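PDB 4M88: extracellular ligand-binding receptor from Verminephrobacter eiseniae, which probably binds an amino acid or a similar small solute outside the cytoplasm and delivers it to an ABC transporter. Local coordinates for residues I84-M87 with L88-L92; G309-A312 with A313-A316. All coordinates share one frame; numbering follows the deposited sequence.

Contact 1 of 2, residues I84-M87 with L88-L92; sequences IKRM and LDDKL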
# COMPACT_ATOMS: atom_id res chain seq x y z
N ILE A 84 4.15 -2.86 -11.83
CA ILE A 84 5.13 -1.80 -11.57
C ILE A 84 6.53 -2.17 -12.06
O ILE A 84 7.25 -1.33 -12.61
CB ILE A 84 5.15 -1.40 -10.07
CG1 ILE A 84 3.79 -0.83 -9.65
CG2 ILE A 84 6.27 -0.38 -9.78
CD1 ILE A 84 3.61 -0.76 -8.14
N LYS A 85 6.91 -3.43 -11.88
CA LYS A 85 8.20 -3.89 -12.39
C LYS A 85 8.29 -3.72 -13.91
O LYS A 85 9.32 -3.28 -14.44
CB LYS A 85 8.45 -5.35 -11.98
CG LYS A 85 9.78 -5.92 -12.47
CD LYS A 85 10.12 -7.22 -11.72
CE LYS A 85 11.54 -7.69 -12.05
NZ LYS A 85 11.69 -7.92 -13.52
N ARG A 86 7.21 -4.04 -14.60
CA ARG A 86 7.16 -3.88 -16.06
C ARG A 86 7.27 -2.40 -16.43
O ARG A 86 7.97 -2.05 -17.38
CB ARG A 86 5.87 -4.49 -16.61
CG ARG A 86 5.77 -4.44 -18.13
CD ARG A 86 6.86 -5.28 -18.79
NE ARG A 86 6.65 -5.40 -20.23
CZ ARG A 86 5.98 -6.40 -20.81
NH1 ARG A 86 5.48 -7.39 -20.08
NH2 ARG A 86 5.83 -6.41 -22.12
N MSE A 87 6.58 -1.55 -15.68
CA MSE A 87 6.62 -0.11 -15.93
C MSE A 87 8.06 0.38 -15.84
O MSE A 87 8.51 1.19 -16.66
CB MSE A 87 5.76 0.65 -14.92
CG MSE A 87 5.69 2.16 -15.13
SE MSE A 87 4.66 3.05 -13.69
CE MSE A 87 5.97 2.94 -12.25
N LEU A 88 8.80 -0.13 -14.87
CA LEU A 88 10.17 0.32 -14.66
C LEU A 88 11.15 -0.34 -15.64
O LEU A 88 12.05 0.32 -16.17
CB LEU A 88 10.60 0.08 -13.20
CG LEU A 88 9.80 0.82 -12.12
CD1 LEU A 88 10.11 0.27 -10.74
CD2 LEU A 88 10.08 2.33 -12.16
N ASP A 89 10.98 -1.64 -15.89
CA ASP A 89 11.87 -2.36 -16.81
C ASP A 89 11.74 -1.89 -18.26
O ASP A 89 12.73 -1.85 -19.00
CB ASP A 89 11.64 -3.87 -16.73
CG ASP A 89 12.04 -4.46 -15.37
OD1 ASP A 89 12.77 -3.80 -14.61
OD2 ASP A 89 11.61 -5.60 -15.08
N ASP A 90 10.53 -1.56 -18.68
CA ASP A 90 10.29 -1.11 -20.05
C ASP A 90 10.59 0.37 -20.21
O ASP A 90 10.46 0.92 -21.31
CB ASP A 90 8.84 -1.39 -20.46
CG ASP A 90 8.62 -2.84 -20.88
OD1 ASP A 90 9.59 -3.63 -20.82
OD2 ASP A 90 7.48 -3.17 -21.28
N LYS A 91 10.99 1.01 -19.11
CA LYS A 91 11.31 2.45 -19.06
C LYS A 91 10.19 3.31 -19.65
O LYS A 91 10.45 4.29 -20.34
CB LYS A 91 12.65 2.72 -19.76
CG LYS A 91 13.71 1.68 -19.42
CD LYS A 91 14.96 2.31 -18.83
CE LYS A 91 15.72 3.11 -19.87
NZ LYS A 91 16.67 4.09 -19.25
N LEU A 92 8.95 2.92 -19.37
CA LEU A 92 7.78 3.58 -19.93
C LEU A 92 7.71 5.05 -19.53
O LEU A 92 7.19 5.87 -20.29
CB LEU A 92 6.51 2.87 -19.48
CG LEU A 92 6.36 1.42 -19.93
CD1 LEU A 92 5.05 0.85 -19.44
CD2 LEU A 92 6.48 1.32 -21.44

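Contact 2 of 2, residues G309-A312 with A313-A316; sequences GLSA and ANLA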
# COMPACT_ATOMS: atom_id res chain seq x y z
N GLY A 309 -0.02 25.95 -13.27
CA GLY A 309 -0.76 25.38 -14.39
C GLY A 309 -1.28 23.97 -14.19
O GLY A 309 -1.12 23.36 -13.13
N LEU A 310 -1.91 23.45 -15.24
CA LEU A 310 -2.52 22.13 -15.20
C LEU A 310 -1.90 21.18 -16.22
O LEU A 310 -2.61 20.56 -17.01
CB LEU A 310 -4.03 22.22 -15.44
CG LEU A 310 -4.83 23.02 -14.41
CD1 LEU A 310 -6.31 23.11 -14.80
CD2 LEU A 310 -4.68 22.42 -13.02
N SER A 311 -0.57 21.06 -16.22
CA SER A 311 0.09 20.02 -17.01
C SER A 311 0.81 19.05 -16.08
O SER A 311 0.96 19.32 -14.87
CB SER A 311 1.07 20.62 -18.01
OG SER A 311 2.16 21.24 -17.34
N ALA A 312 1.24 17.92 -16.63
CA ALA A 312 2.05 16.96 -15.87
C ALA A 312 3.33 17.64 -15.38
O ALA A 312 3.76 17.40 -14.24
CB ALA A 312 2.39 15.75 -16.72
N ALA A 313 3.93 18.46 -16.23
CA ALA A 313 5.14 19.20 -15.85
C ALA A 313 4.88 20.13 -14.65
O ALA A 313 5.69 20.20 -13.73
CB ALA A 313 5.69 19.97 -17.02
N ASN A 314 3.77 20.86 -14.67
CA ASN A 314 3.40 21.68 -13.51
C ASN A 314 3.26 20.85 -12.24
O ASN A 314 3.74 21.23 -11.17
CB ASN A 314 2.07 22.42 -13.74
CG ASN A 314 2.17 23.48 -14.80
OD1 ASN A 314 1.51 23.40 -15.84
ND2 ASN A 314 2.97 24.51 -14.53
N LEU A 315 2.56 19.72 -12.36
CA LEU A 315 2.33 18.87 -11.21
C LEU A 315 3.65 18.35 -10.64
O LEU A 315 3.90 18.47 -9.44
CB LEU A 315 1.39 17.71 -11.58
CG LEU A 315 1.15 16.66 -10.49
CD1 LEU A 315 0.67 17.31 -9.20
CD2 LEU A 315 0.12 15.67 -10.97
N ALA A 316 4.51 17.81 -11.49
CA ALA A 316 5.81 17.31 -11.04
C ALA A 316 6.66 18.41 -10.41
O ALA A 316 7.31 18.19 -9.39
CB ALA A 316 6.57 16.67 -12.20

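Contact 1 of 2, residues I84-M87 with L88-L92
Lys85 with Asp89 and Arg86 with Asp90 make two i to i+4 salt bridges at the C-terminal end of helix 81-89, the second reaching one residue past it; this helix connects parallel strands 74-76 and 99-101 in a beta-alpha-beta unit. Lys85 runs extended until its last torsion (chi4 -59°), where the chain bends and brings NZ to Asp89 OD2 at 2.8 Å, nearly in line with the C-O bond. The arginine uses NE instead: NE lies 2.6 Å from Asp90 OD2, which sits close to the guanidinium plane, whereas the nitrogen approaches from above the carboxylate, the two planes being 79° apart. Its NH2 continues to Glu58, tying the helix to helix 57-68. On the inner side, Ile84 CG2 and Leu88 CD1 lie side by side at 4.0 Å, and selenomethionine Met87 packs on Phe60 and Phe118. Lys91, with positive phi, ends the helix in a Schellman motif, in which Leu92 N reaches back to Met87 O at 3.2 Å. With Arg86 paired to two carboxylates, at NE and at NH2, its positive charge is probably stabilised, and the basic partners probably offset the unfavourable placing of two aspartates near the helix C-terminus.

Contact 2 of 2, residues G309-A312 with A313-A316
Asn314, in the first turn of helix 312-321, reaches back over the loop residues Gly309 and Ser311 that lead into that helix. Its CB rests 3.4 Å from Gly309 O, with the carbonyl oxygen of Ser311 almost as near. At the next atom, chi1 of -68° sets CG beside the asparagine's own backbone N and directs the amide back toward the start of the helix, where CG comes within 3.5 Å of Gly309 CA. A side chain at Gly309 would run into OD1, and its absence makes room for the amide. At the tip the two branches part. ND2 lies nearest the backbone N of Gly309, at 3.5 Å, while OD1 turns to Ser311 and accepts twice: from the backbone N at 3.2 Å, in the carbonyl plane and on a lone pair, and from OG at 2.7 Å, with that donor well above the plane.

Ser311 answers as the N-cap. Its OG stands between backbone N and carbonyl carbon (chi1 66°) and accepts the N-H of Asn314 at 3.1 Å, in a nearly straight bond (167°). This reciprocal exchange is a capping box, with asparagine supplying the second side chain; it gives the first-turn N-H of Asn314 a partner that no preceding turn could supply, while the N-cap's own N-H is taken by OD1. The hydroxyl thus both donates and accepts within one residue pair, which fixes its rotation. Regular helical bonding takes over at once, Leu315 N to Ser311 O and then Ala316 N to Ala312 O at 2.9 Å. The side chain of Leu315 turns inward against Val298, Ala301 and Leu302 of helix 286-303.

Overall arrangement
Contacts 1 and 2 treat opposite ends of two different helices: residues 84-92 finish helix 81-89, and residues 309-316 begin helix 312-321. They follow one another in series, with more than two hundred residues between them. Their centres are 22 Å apart and their nearest atoms about 12 Å, so they do not touch. Contact 1 lies on the helix that links strands 74-76 and 99-101 of the five-stranded parallel sheet. Contact 2 lies at the surface, its helix packed on helix 286-303, and Leu310 touches Arg42 and Gln44, just before strand 45-52 of that same sheet. In this protein both helix boundaries are set by short-range bonds, a Schellman motif at one and a capping box at the other.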